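PDB 4Q5W: maternal protein tudor from Drosophila melanogaster, which is required for primordial germ cell formation and abdominal segmentation, binds proteins in a methylation-dependent way and may act in piRNA metabolism with Aubergine and AGO3. Local coordinates for residues A[6-11]-A[15-20]; A[26-31]-A[104-109]; A[32-37]-A[98-103]. One frame throughout, in Å; residues are numbered along the deposited sequence. Where two conformers were deposited one is given.

How the contacts relate
In this ninth extended-Tudor module of the protein, the three contacts follow the fold from its SN-like half toward its Tudor half. Contact 1 is a beta hairpin of the SN-like sheet, followed after a short connection by helix 25-37, which carries one side of contacts 2 and 3. Centres lie about 12 Å apart for contacts 1 and 2, about 10 Å for 2 and 3, and about 21 Å for 1 and 3. A probable hydrogen bond of 2.8 Å from E108 N to L19 O joins contact 2 to contact 1, and Q20 NE2 packs on M28 SD. Contact 3 lies nested inside the chain loop closed by contact 2; I31 CG2 touches F100 CE1 between them.

Contact 1 (A[6-11]-A[15-20]); sequences AIITHV and SRIYLQ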
# COMPACT_ATOMS: atom_id res chain seq x y z
N ALA A 6 -11.66 3.18 -4.80
CA ALA A 6 -10.51 3.22 -3.92
C ALA A 6 -9.25 3.54 -4.71
O ALA A 6 -9.24 3.49 -5.94
CB ALA A 6 -10.34 1.89 -3.20
N ILE A 7 -8.19 3.89 -3.99
CA ILE A 7 -6.88 4.09 -4.61
C ILE A 7 -5.89 3.07 -4.07
O ILE A 7 -5.73 2.94 -2.85
CB ILE A 7 -6.32 5.48 -4.33
CG1 ILE A 7 -7.21 6.56 -4.97
CG2 ILE A 7 -4.89 5.60 -4.84
CD1 ILE A 7 -6.80 7.96 -4.58
N ILE A 8 -5.22 2.34 -4.96
CA ILE A 8 -4.21 1.39 -4.52
C ILE A 8 -2.92 2.13 -4.18
O ILE A 8 -2.37 2.86 -5.00
CB ILE A 8 -3.97 0.30 -5.59
CG1 ILE A 8 -5.25 -0.54 -5.71
CG2 ILE A 8 -2.78 -0.59 -5.21
CD1 ILE A 8 -5.23 -1.58 -6.82
N THR A 9 -2.48 1.95 -2.93
CA THR A 9 -1.32 2.66 -2.41
C THR A 9 -0.08 1.77 -2.26
O THR A 9 1.04 2.28 -2.19
CB THR A 9 -1.63 3.36 -1.07
OG1 THR A 9 -2.27 2.45 -0.17
CG2 THR A 9 -2.54 4.55 -1.30
N HIS A 10 -0.27 0.45 -2.21
CA HIS A 10 0.87 -0.47 -2.15
C HIS A 10 0.49 -1.88 -2.54
O HIS A 10 -0.53 -2.40 -2.10
CB HIS A 10 1.50 -0.53 -0.75
CG HIS A 10 2.64 -1.49 -0.64
ND1 HIS A 10 3.83 -1.31 -1.30
CD2 HIS A 10 2.76 -2.66 0.04
CE1 HIS A 10 4.64 -2.32 -1.03
NE2 HIS A 10 4.01 -3.16 -0.22
N VAL A 11 1.32 -2.51 -3.35
CA VAL A 11 1.10 -3.91 -3.70
C VAL A 11 2.21 -4.78 -3.13
O VAL A 11 3.36 -4.63 -3.51
CB VAL A 11 1.06 -4.09 -5.22
CG1 VAL A 11 0.97 -5.59 -5.56
CG2 VAL A 11 -0.12 -3.34 -5.78
N SER A 15 -2.35 -10.99 -3.72
CA SER A 15 -3.25 -11.39 -2.64
C SER A 15 -3.13 -10.49 -1.41
O SER A 15 -3.77 -10.74 -0.39
CB SER A 15 -3.01 -12.84 -2.24
OG SER A 15 -3.41 -13.70 -3.29
N ARG A 16 -2.33 -9.43 -1.53
CA ARG A 16 -2.13 -8.50 -0.43
C ARG A 16 -1.93 -7.09 -0.98
O ARG A 16 -0.80 -6.67 -1.25
CB ARG A 16 -0.95 -8.94 0.45
CG ARG A 16 -0.77 -8.12 1.72
CD ARG A 16 0.27 -8.75 2.63
NE ARG A 16 0.65 -7.87 3.73
CZ ARG A 16 0.13 -7.92 4.95
NH1 ARG A 16 0.54 -7.09 5.89
NH2 ARG A 16 -0.82 -8.81 5.22
N ILE A 17 -3.04 -6.38 -1.15
CA ILE A 17 -3.03 -5.08 -1.79
C ILE A 17 -3.61 -4.06 -0.82
O ILE A 17 -4.71 -4.26 -0.31
CB ILE A 17 -3.89 -5.11 -3.07
CG1 ILE A 17 -3.37 -6.16 -4.05
CG2 ILE A 17 -3.93 -3.74 -3.76
CD1 ILE A 17 -4.28 -6.33 -5.25
N TYR A 18 -2.86 -2.99 -0.56
CA TYR A 18 -3.33 -1.89 0.29
C TYR A 18 -4.13 -0.87 -0.51
O TYR A 18 -3.65 -0.37 -1.53
CB TYR A 18 -2.12 -1.18 0.92
CG TYR A 18 -1.43 -1.97 2.00
CD1 TYR A 18 -0.51 -2.97 1.68
CD2 TYR A 18 -1.68 -1.71 3.34
CE1 TYR A 18 0.13 -3.69 2.67
CE2 TYR A 18 -1.04 -2.43 4.34
CZ TYR A 18 -0.14 -3.42 4.00
OH TYR A 18 0.49 -4.14 4.99
N LEU A 19 -5.35 -0.57 -0.07
CA LEU A 19 -6.21 0.39 -0.75
C LEU A 19 -6.79 1.40 0.22
O LEU A 19 -7.17 1.04 1.33
CB LEU A 19 -7.43 -0.29 -1.40
CG LEU A 19 -7.26 -1.17 -2.63
CD1 LEU A 19 -6.68 -2.46 -2.19
CD2 LEU A 19 -8.59 -1.40 -3.32
N GLN A 20 -6.91 2.64 -0.23
CA GLN A 20 -7.62 3.65 0.54
C GLN A 20 -8.99 3.87 -0.07
O GLN A 20 -9.09 4.36 -1.19
CB GLN A 20 -6.83 4.95 0.56
CG GLN A 20 -5.46 4.80 1.22
CD GLN A 20 -4.67 6.08 1.16
OE1 GLN A 20 -5.03 7.02 0.45
NE2 GLN A 20 -3.58 6.14 1.92
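I7 and Q20 face each other across a hairpin as a hydrogen-bonded antiparallel pair, with I7 N giving to Q20 O at 3.0 Å and Q20 N to I7 O at 2.9 Å. I8 and L19 follow as a non-hydrogen-bonded pair, and then the register slips by one residue. T9 and H10 both lie opposite Y18, a classic beta bulge: T9 N gives to Y18 O at 3.0 Å, and Y18 N to H10 O at 2.9 Å.

The apolar contacts gather on the face bearing I8, V11, I17 and L19. Because both isoleucines hold CG2 opposite the backbone N, these methyls meet, I8 CG2 to I17 CG2 at 3.7 Å, while I8 CG1 runs alongside L19 and touches its CG at 3.7 Å.

The other face carries I7, H10, Y18 and Q20, with T9 directed at the partner strand. The H10 and Y18 side chains run alongside one another, their rings oblique with planes at 52°, and Y18 CD1 abuts the imidazole edge, 3.7 Å from H10 CD2. H10 NE2 is tied back to the E12 carboxylate. T9 meets the Q20 amide through its methyl, CG2 to CD at 3.6 Å, whereas T9 OG1 and Q20 NE2 bond to the Y84 and D83 carbonyls, tying the bulge and neighbouring Q20 to the loop between strands 77-81 and 87-90.

In the wider fold, consistent with the OB-like sheet of the SN-like domain, strand 5-11 pairs onward with 139-144 and strand 16-21 with 108-112, while L133 and F129 of helix 122-134 pack against I8, V11 and I17.

Contact 2 (A[26-31]-A[104-109]); sequences SLMDII and KPVAEI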
# COMPACT_ATOMS: atom_id res chain seq x y z
N SER A 26 -10.77 12.51 2.78
CA SER A 26 -10.63 13.74 3.54
C SER A 26 -9.87 13.49 4.82
O SER A 26 -9.09 14.33 5.26
CB SER A 26 -11.99 14.37 3.88
OG SER A 26 -12.61 14.89 2.72
N LEU A 27 -10.10 12.32 5.43
CA LEU A 27 -9.36 11.94 6.63
C LEU A 27 -7.86 11.81 6.33
O LEU A 27 -7.04 12.24 7.13
CB LEU A 27 -9.89 10.63 7.22
CG LEU A 27 -9.05 10.02 8.35
CD1 LEU A 27 -8.98 10.97 9.55
CD2 LEU A 27 -9.58 8.66 8.77
N MET A 28 -7.52 11.18 5.21
CA MET A 28 -6.12 11.05 4.82
C MET A 28 -5.50 12.45 4.60
O MET A 28 -4.37 12.71 5.02
CB MET A 28 -5.98 10.21 3.54
CG MET A 28 -4.55 9.82 3.18
SD MET A 28 -3.83 8.65 4.36
CE MET A 28 -2.70 9.71 5.28
N ASP A 29 -6.25 13.33 3.95
CA ASP A 29 -5.77 14.68 3.71
C ASP A 29 -5.48 15.42 5.01
O ASP A 29 -4.48 16.12 5.10
CB ASP A 29 -6.76 15.49 2.88
CG ASP A 29 -6.78 15.07 1.42
OD1 ASP A 29 -5.95 14.22 1.02
OD2 ASP A 29 -7.62 15.61 0.67
N ILE A 30 -6.36 15.27 6.00
CA ILE A 30 -6.18 15.94 7.29
C ILE A 30 -4.96 15.39 8.03
O ILE A 30 -4.22 16.14 8.67
CB ILE A 30 -7.45 15.81 8.18
CG1 ILE A 30 -8.59 16.64 7.58
CG2 ILE A 30 -7.17 16.28 9.58
CD1 ILE A 30 -9.97 16.23 8.07
N ILE A 31 -4.76 14.07 7.96
CA ILE A 31 -3.59 13.46 8.60
C ILE A 31 -2.31 14.04 8.01
O ILE A 31 -1.42 14.48 8.75
CB ILE A 31 -3.60 11.92 8.48
CG1 ILE A 31 -4.80 11.34 9.23
CG2 ILE A 31 -2.30 11.32 8.98
CD1 ILE A 31 -4.99 9.83 9.04
N LYS A 104 -7.47 4.50 13.27
CA LYS A 104 -7.00 3.31 12.56
C LYS A 104 -6.23 3.67 11.28
O LYS A 104 -6.41 4.76 10.72
CB LYS A 104 -8.18 2.38 12.21
CG LYS A 104 -8.99 1.90 13.39
CD LYS A 104 -8.22 0.92 14.27
CE LYS A 104 -9.10 0.40 15.39
NZ LYS A 104 -8.40 0.38 16.70
N PRO A 105 -5.36 2.77 10.81
CA PRO A 105 -4.69 3.01 9.53
C PRO A 105 -5.71 3.24 8.43
O PRO A 105 -6.75 2.56 8.39
CB PRO A 105 -3.93 1.70 9.27
CG PRO A 105 -3.76 1.07 10.59
CD PRO A 105 -4.97 1.47 11.40
N VAL A 106 -5.43 4.17 7.54
CA VAL A 106 -6.37 4.54 6.49
C VAL A 106 -6.51 3.39 5.49
O VAL A 106 -7.63 2.90 5.26
CB VAL A 106 -5.91 5.82 5.80
CG1 VAL A 106 -6.75 6.10 4.56
CG2 VAL A 106 -5.99 6.98 6.78
N ALA A 107 -5.39 2.94 4.94
CA ALA A 107 -5.39 1.81 4.00
C ALA A 107 -5.91 0.52 4.61
O ALA A 107 -5.61 0.18 5.76
CB ALA A 107 -3.98 1.58 3.45
N GLU A 108 -6.71 -0.21 3.82
CA GLU A 108 -7.18 -1.53 4.20
C GLU A 108 -6.55 -2.53 3.25
O GLU A 108 -6.25 -2.20 2.11
CB GLU A 108 -8.70 -1.60 4.14
CG GLU A 108 -9.38 -0.63 5.07
CD GLU A 108 -10.88 -0.53 4.84
OE1 GLU A 108 -11.46 0.48 5.29
OE2 GLU A 108 -11.47 -1.45 4.23
N ILE A 109 -6.35 -3.76 3.71
CA ILE A 109 -5.76 -4.79 2.86
C ILE A 109 -6.83 -5.68 2.23
O ILE A 109 -7.74 -6.16 2.90
CB ILE A 109 -4.81 -5.68 3.66
CG1 ILE A 109 -3.71 -4.84 4.32
CG2 ILE A 109 -4.20 -6.75 2.76
CD1 ILE A 109 -2.82 -5.63 5.26
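M28 reaches V106 through a side chain bent at its second and third torsions: its CG stands opposite the backbone N (chi1 -170°), and a turn about CB-CG (chi2 68°) swings the sulfur across the valine. V106 has CG1 opposite its own N (chi1 171°), which leaves CG2 opposite the carbonyl carbon, where it faces the helix. This apolar contact belongs to the extended-Tudor fold, where helix 25-37 links the SN-like and Tudor halves; here it packs on the segment leading into strand 108-112.

L27, M28 and I31 line one side of the helix and converge on the same methyl. I31 and V106 run antiparallel past one another, with I31 CD1 3.8 Å from V106 CG2, and L27 CD2 makes a looser approach of 4.4 Å to that carbon. No hydrogen bond crosses between 26-31 and 104-109, so van der Waals contact alone joins them directly. D83 OD1 accepts from V106 N, and K24 NZ gives to V106 O. These bonds, from the loop after strand 77-81 and from just before the helix, hold the backbone from which the valine projects. At the tightest point M28 SD lies 3.6 Å from V106 CG2 and 3.8 Å from V106 CB.

Contact 3 (A[32-37]-A[98-103]); sequences CEKLNG and QEFTLI
K34 and L35, neighbours on helix 25-37, close on the far end of the F100 ring from two directions. K34 CB comes in at the ring edge, near its plane, 3.7 Å from F100 CZ. L35 approaches obliquely, its CD2 3.8 Å from F100 CE2.

E99 takes the less usual rotamer, with CG between the backbone N and the carbonyl carbon (chi1 60°). That turn lays its CG over one face of the adjacent F100, 3.7 Å above the plane and offset toward the rim, and the extended remainder carries the carboxylate to K34. The lysine chain runs straight until a bend at its last torsion (chi4 -68°), which brings NZ into a salt bridge with E99 OE1 whose hydrogen bond, at 3.5 Å, is weak. E99 OE2 instead rests beside the aliphatic part, 3.6 Å from K34 CD.

Each segment also braces itself. C32 O is gripped from opposite faces of its plane, by N36 ND2 at 2.8 Å and by N36 N, while N36 OD1 accepts from F63 N. In the loop, a type I turn runs from F100 to I103, closed by I103 N to F100 O at 3.1 Å.

L35 and F100 both also touch R65 on strand 63-71. The arrangement fits the extended-Tudor fold, in which a helix connects the SN-like part to the Tudor barrel; here the loop 98-103 and R65 receive its C-terminal part.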
# COMPACT_ATOMS: atom_id res chain seq x y z
N CYS A 32 -2.23 14.06 6.68
CA CYS A 32 -1.07 14.61 5.97
C CYS A 32 -0.84 16.08 6.30
O CYS A 32 0.29 16.50 6.55
CB CYS A 32 -1.24 14.47 4.46
SG CYS A 32 -1.16 12.77 3.84
N GLU A 33 -1.91 16.86 6.28
CA GLU A 33 -1.80 18.29 6.56
C GLU A 33 -1.28 18.51 7.98
O GLU A 33 -0.40 19.34 8.21
CB GLU A 33 -3.14 19.01 6.37
CG GLU A 33 -3.21 20.34 7.09
CD GLU A 33 -3.81 21.44 6.25
OE1 GLU A 33 -5.05 21.46 6.10
OE2 GLU A 33 -3.04 22.29 5.75
N LYS A 34 -1.83 17.77 8.93
CA LYS A 34 -1.40 17.95 10.32
C LYS A 34 0.04 17.50 10.55
O LYS A 34 0.81 18.18 11.25
CB LYS A 34 -2.37 17.23 11.26
CG LYS A 34 -3.68 17.99 11.45
CD LYS A 34 -4.69 17.13 12.21
CE LYS A 34 -5.95 17.92 12.53
NZ LYS A 34 -5.68 19.00 13.51
N LEU A 35 0.43 16.37 9.97
CA LEU A 35 1.80 15.88 10.13
C LEU A 35 2.83 16.77 9.44
O LEU A 35 3.96 16.90 9.90
CB LEU A 35 1.94 14.43 9.65
CG LEU A 35 1.34 13.36 10.56
CD1 LEU A 35 1.51 11.99 9.93
CD2 LEU A 35 1.98 13.40 11.95
N ASN A 36 2.46 17.38 8.32
CA ASN A 36 3.42 18.20 7.59
C ASN A 36 3.34 19.70 7.88
O ASN A 36 4.03 20.50 7.24
CB ASN A 36 3.29 17.96 6.09
CG ASN A 36 3.72 16.56 5.70
OD1 ASN A 36 4.91 16.29 5.55
ND2 ASN A 36 2.75 15.67 5.54
N GLY A 37 2.51 20.08 8.85
CA GLY A 37 2.22 21.49 9.08
C GLY A 37 2.82 22.07 10.34
O GLY A 37 2.90 23.29 10.50
N GLN A 98 -0.52 12.94 19.93
CA GLN A 98 -1.59 12.25 20.66
C GLN A 98 -2.91 12.14 19.91
O GLN A 98 -3.65 11.16 20.08
CB GLN A 98 -1.82 12.96 22.00
CG GLN A 98 -2.81 12.25 22.92
CD GLN A 98 -2.33 10.87 23.35
OE1 GLN A 98 -1.15 10.54 23.23
NE2 GLN A 98 -3.25 10.07 23.88
N GLU A 99 -3.22 13.14 19.09
CA GLU A 99 -4.50 13.20 18.38
C GLU A 99 -4.70 12.06 17.38
O GLU A 99 -5.83 11.81 16.93
CB GLU A 99 -4.68 14.55 17.68
CG GLU A 99 -3.62 14.87 16.64
CD GLU A 99 -3.85 16.20 15.95
OE1 GLU A 99 -4.97 16.74 16.06
OE2 GLU A 99 -2.92 16.72 15.30
N PHE A 100 -3.62 11.35 17.05
CA PHE A 100 -3.68 10.27 16.07
C PHE A 100 -3.72 8.88 16.68
O PHE A 100 -3.96 7.90 15.97
CB PHE A 100 -2.46 10.31 15.15
CG PHE A 100 -2.33 11.58 14.36
CD1 PHE A 100 -3.16 11.82 13.27
CD2 PHE A 100 -1.36 12.51 14.68
CE1 PHE A 100 -3.04 12.98 12.54
CE2 PHE A 100 -1.24 13.68 13.95
CZ PHE A 100 -2.08 13.91 12.87
N THR A 101 -3.50 8.78 17.99
CA THR A 101 -3.34 7.49 18.67
C THR A 101 -4.44 6.47 18.38
O THR A 101 -4.16 5.28 18.20
CB THR A 101 -3.24 7.69 20.19
OG1 THR A 101 -2.24 8.68 20.48
CG2 THR A 101 -2.88 6.38 20.88
N LEU A 102 -5.68 6.92 18.36
CA LEU A 102 -6.81 6.00 18.20
C LEU A 102 -7.36 5.90 16.78
O LEU A 102 -8.32 5.17 16.54
CB LEU A 102 -7.94 6.40 19.14
CG LEU A 102 -7.54 6.42 20.61
CD1 LEU A 102 -8.60 7.12 21.42
CD2 LEU A 102 -7.35 5.00 21.08
N ILE A 103 -6.77 6.63 15.85
CA ILE A 103 -7.22 6.61 14.46
C ILE A 103 -6.62 5.40 13.74
O ILE A 103 -5.41 5.31 13.60
CB ILE A 103 -6.82 7.89 13.71
CG1 ILE A 103 -7.18 9.14 14.54
CG2 ILE A 103 -7.44 7.92 12.31
CD1 ILE A 103 -8.67 9.30 14.79